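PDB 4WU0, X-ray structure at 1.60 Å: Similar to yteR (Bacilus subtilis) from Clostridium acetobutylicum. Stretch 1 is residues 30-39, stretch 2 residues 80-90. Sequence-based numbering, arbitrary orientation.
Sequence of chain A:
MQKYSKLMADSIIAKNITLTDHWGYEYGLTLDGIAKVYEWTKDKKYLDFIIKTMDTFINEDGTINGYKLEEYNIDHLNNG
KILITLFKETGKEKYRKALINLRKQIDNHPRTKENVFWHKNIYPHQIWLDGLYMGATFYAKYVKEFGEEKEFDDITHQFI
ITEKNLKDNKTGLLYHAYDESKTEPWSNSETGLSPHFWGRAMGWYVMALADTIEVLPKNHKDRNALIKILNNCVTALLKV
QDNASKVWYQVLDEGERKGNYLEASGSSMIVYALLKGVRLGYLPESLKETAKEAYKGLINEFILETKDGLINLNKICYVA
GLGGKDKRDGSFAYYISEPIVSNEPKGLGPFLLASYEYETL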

# COMPACT_ATOMS: atom_id res chain seq x y z
N THR A 30 3.60 -1.72 -8.43
CA THR A 30 3.99 -2.90 -9.17
C THR A 30 5.45 -2.77 -9.62
O THR A 30 6.22 -3.72 -9.55
CB THR A 30 3.05 -3.13 -10.36
OG1 THR A 30 1.74 -3.44 -9.86
CG2 THR A 30 3.51 -4.27 -11.24
N LEU A 31 5.83 -1.57 -10.07
CA LEU A 31 7.20 -1.35 -10.45
C LEU A 31 8.17 -1.47 -9.26
O LEU A 31 9.31 -1.92 -9.43
CB LEU A 31 7.38 0.01 -11.13
CG LEU A 31 6.66 0.15 -12.47
CD1 LEU A 31 6.89 1.55 -13.03
CD2 LEU A 31 7.12 -0.89 -13.48
N ASP A 32 7.72 -1.06 -8.07
CA ASP A 32 8.51 -1.19 -6.85
C ASP A 32 8.80 -2.69 -6.59
O ASP A 32 9.87 -3.05 -6.12
CB ASP A 32 7.77 -0.57 -5.65
CG ASP A 32 7.75 0.98 -5.66
OD1 ASP A 32 8.65 1.59 -6.25
OD2 ASP A 32 6.84 1.60 -5.03
N GLY A 33 7.82 -3.55 -6.88
CA GLY A 33 8.03 -4.99 -6.79
C GLY A 33 9.02 -5.48 -7.83
O GLY A 33 9.90 -6.29 -7.55
N ILE A 34 8.89 -5.00 -9.06
CA ILE A 34 9.80 -5.39 -10.13
C ILE A 34 11.23 -4.91 -9.80
O ILE A 34 12.21 -5.56 -10.14
CB ILE A 34 9.30 -4.92 -11.50
CG1 ILE A 34 8.00 -5.68 -11.84
CG2 ILE A 34 10.35 -5.16 -12.58
CD1 ILE A 34 7.30 -5.20 -13.09
N ALA A 35 11.34 -3.78 -9.12
CA ALA A 35 12.66 -3.27 -8.76
C ALA A 35 13.38 -4.22 -7.80
O ALA A 35 14.61 -4.31 -7.84
CB ALA A 35 12.57 -1.88 -8.17
N LYS A 36 12.64 -4.95 -6.96
CA LYS A 36 13.28 -5.94 -6.09
C LYS A 36 13.82 -7.12 -6.90
O LYS A 36 14.85 -7.70 -6.55
CB LYS A 36 12.31 -6.44 -5.02
CG LYS A 36 11.76 -5.38 -4.08
CD LYS A 36 12.80 -4.45 -3.48
CE LYS A 36 13.49 -5.04 -2.27
NZ LYS A 36 14.31 -4.00 -1.54
N VAL A 37 13.14 -7.47 -7.98
CA VAL A 37 13.60 -8.53 -8.85
C VAL A 37 14.87 -8.10 -9.58
O VAL A 37 15.81 -8.88 -9.70
CB VAL A 37 12.50 -8.96 -9.83
CG1 VAL A 37 13.02 -9.98 -10.83
CG2 VAL A 37 11.34 -9.50 -9.05
N TYR A 38 14.93 -6.83 -10.00
CA TYR A 38 16.15 -6.26 -10.55
C TYR A 38 17.29 -6.35 -9.53
O TYR A 38 18.41 -6.76 -9.86
CB TYR A 38 15.94 -4.80 -10.97
CG TYR A 38 17.22 -4.16 -11.42
CD1 TYR A 38 17.95 -4.69 -12.48
CD2 TYR A 38 17.71 -3.02 -10.80
CE1 TYR A 38 19.15 -4.11 -12.89
CE2 TYR A 38 18.89 -2.44 -11.20
CZ TYR A 38 19.61 -2.99 -12.24
OH TYR A 38 20.77 -2.37 -12.64
N GLU A 39 17.00 -6.00 -8.29
CA GLU A 39 18.00 -5.99 -7.22
C GLU A 39 18.67 -7.34 -7.06
O GLU A 39 19.90 -7.43 -6.98
CB GLU A 39 17.34 -5.58 -5.90
CG GLU A 39 18.25 -5.55 -4.67
CD GLU A 39 17.49 -5.10 -3.43
OE1 GLU A 39 17.69 -5.70 -2.35
OE2 GLU A 39 16.68 -4.16 -3.54
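Stretch 2 (80-90) GKILITLFKET

Residues 80-90 form an α-helix that packs alongside the helix containing residues 30-39. The two run in the same general sense, with 32° between their N-to-C directions and a closest approach of 9.4 Å between their axes. The register is set by two pairs: the CA of Asp-32 lies 5.8 Å from the CA of Ile-82, and one turn further on the CA of Ala-35 lies 8.0 Å from the CA of Thr-85. The backbones thus draw apart from the first pair to the second, and together the two segments bury a modest 315 Å². Regular i to i+4 hydrogen bonds maintain the second helix, from Ile-84 N to Gly-80 O (3.0 Å) through to Thr-90 N to Leu-86 O (2.8 Å).

The apolar part of the contact centres on Ile-82, which has the largest area covered by the opposing helix. Its CA-to-CB bond points toward the first helix, and with chi1 in t and chi2 in p its side chain reaches both Leu-31 and Ala-35. Ile-82 CG1 lies 3.9 Å from Leu-31 CB, while Ile-82 CD1 is 3.7 Å from Leu-31 O and 4.2 Å from Ala-35 CB. The small side chain of Ala-35 also meets Thr-85, with 4.2 Å between Ala-35 CB and Thr-85 CG2.

Near the start of the second helix, polar contacts converge on Asp-32. Its CA-to-CB bond points sideways, but the carboxylate comes nearer, placing OD1 3.4 Å from Ile-82 CB and OD2 3.8 Å from Lys-81 CB. Asp-32 OD1 is also 3.4 Å from Ile-82 N, but the angle is too poor for a hydrogen bond. Water makes the connection instead: one molecule donates to Asp-32 OD2 (2.9 Å from the water O) and accepts from Ile-82 N (3.0 Å from the water O). A second donates to Asp-32 OD1 at 2.6 Å from its O atom, which is also hydrogen-bonded to Thr-85 OG1 at 2.7 Å. Each carboxylate oxygen is therefore bridged to the second helix by its own water.

Further along, the one direct hydrogen bond between the segments runs from Tyr-38 OH to Glu-89 OE1, at 3.0 Å. Both residues direct their CA-to-CB bonds toward the opposite helix and have chi1 in t, and Glu-89 CD lies at the edge of the tyrosine ring, near its plane. This side-chain pair spans the gap between the helices beyond the Ala-35 and Thr-85 contact.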

# COMPACT_ATOMS: atom_id res chain seq x y z
N GLY A 80 6.04 8.57 -6.70
CA GLY A 80 7.32 9.15 -6.37
C GLY A 80 8.32 8.14 -5.81
O GLY A 80 9.53 8.33 -5.91
N LYS A 81 7.83 7.07 -5.18
CA LYS A 81 8.73 6.07 -4.63
C LYS A 81 9.57 5.41 -5.72
O LYS A 81 10.79 5.32 -5.58
CB LYS A 81 7.96 5.02 -3.86
CG LYS A 81 7.17 5.59 -2.70
CD LYS A 81 6.20 4.55 -2.20
CE LYS A 81 5.37 5.04 -1.04
NZ LYS A 81 4.42 3.96 -0.61
N ILE A 82 8.94 4.95 -6.80
CA ILE A 82 9.74 4.40 -7.89
C ILE A 82 10.67 5.45 -8.51
O ILE A 82 11.76 5.11 -8.98
CB ILE A 82 8.89 3.66 -8.95
CG1 ILE A 82 9.78 2.82 -9.89
CG2 ILE A 82 8.01 4.59 -9.72
CD1 ILE A 82 10.42 1.58 -9.25
N LEU A 83 10.25 6.71 -8.53
CA LEU A 83 11.12 7.77 -9.04
C LEU A 83 12.39 7.93 -8.20
O LEU A 83 13.46 8.19 -8.75
CB LEU A 83 10.38 9.10 -9.14
CG LEU A 83 9.23 9.17 -10.15
CD1 LEU A 83 8.56 10.55 -10.07
CD2 LEU A 83 9.72 8.91 -11.55
N ILE A 84 12.28 7.77 -6.88
CA ILE A 84 13.47 7.77 -6.02
C ILE A 84 14.41 6.66 -6.43
O ILE A 84 15.62 6.86 -6.57
CB ILE A 84 13.10 7.70 -4.53
CG1 ILE A 84 12.34 8.96 -4.14
CG2 ILE A 84 14.36 7.57 -3.66
CD1 ILE A 84 11.71 8.91 -2.76
N THR A 85 13.84 5.47 -6.63
CA THR A 85 14.63 4.31 -7.01
C THR A 85 15.33 4.56 -8.34
O THR A 85 16.52 4.28 -8.50
CB THR A 85 13.71 3.09 -7.06
OG1 THR A 85 13.22 2.85 -5.74
CG2 THR A 85 14.44 1.86 -7.60
N LEU A 86 14.60 5.11 -9.30
CA LEU A 86 15.18 5.37 -10.61
C LEU A 86 16.25 6.45 -10.55
O LEU A 86 17.26 6.36 -11.26
CB LEU A 86 14.11 5.76 -11.62
CG LEU A 86 13.23 4.63 -12.15
CD1 LEU A 86 12.00 5.18 -12.85
CD2 LEU A 86 14.03 3.74 -13.10
N PHE A 87 16.03 7.48 -9.74
CA PHE A 87 17.04 8.53 -9.62
C PHE A 87 18.32 7.97 -9.01
O PHE A 87 19.42 8.29 -9.47
CB PHE A 87 16.55 9.72 -8.80
CG PHE A 87 17.58 10.82 -8.69
CD1 PHE A 87 18.01 11.48 -9.82
CD2 PHE A 87 18.12 11.17 -7.48
CE1 PHE A 87 18.98 12.49 -9.74
CE2 PHE A 87 19.07 12.18 -7.38
CZ PHE A 87 19.49 12.83 -8.51
N LYS A 88 18.18 7.14 -7.98
CA LYS A 88 19.35 6.53 -7.34
C LYS A 88 20.09 5.59 -8.30
O LYS A 88 21.33 5.56 -8.31
CB LYS A 88 18.96 5.81 -6.05
CG LYS A 88 18.45 6.75 -4.93
CD LYS A 88 18.04 5.98 -3.66
CE LYS A 88 19.23 5.39 -2.92
NZ LYS A 88 20.26 6.43 -2.60
N GLU A 89 19.34 4.84 -9.09
CA GLU A 89 19.93 3.88 -10.01
C GLU A 89 20.57 4.52 -11.24
O GLU A 89 21.63 4.08 -11.68
CB GLU A 89 18.90 2.84 -10.47
CG GLU A 89 19.44 1.79 -11.46
CD GLU A 89 20.51 0.88 -10.87
OE1 GLU A 89 21.36 0.39 -11.66
OE2 GLU A 89 20.49 0.63 -9.64
N THR A 90 19.93 5.54 -11.81
CA THR A 90 20.34 6.08 -13.11
C THR A 90 20.95 7.48 -13.02
O THR A 90 21.66 7.91 -13.94
CB THR A 90 19.15 6.18 -14.08
OG1 THR A 90 18.29 7.26 -13.67
CG2 THR A 90 18.36 4.88 -14.11
O HOH W 1 6.15 3.97 -6.60
O HOH W 2 11.08 1.34 -5.30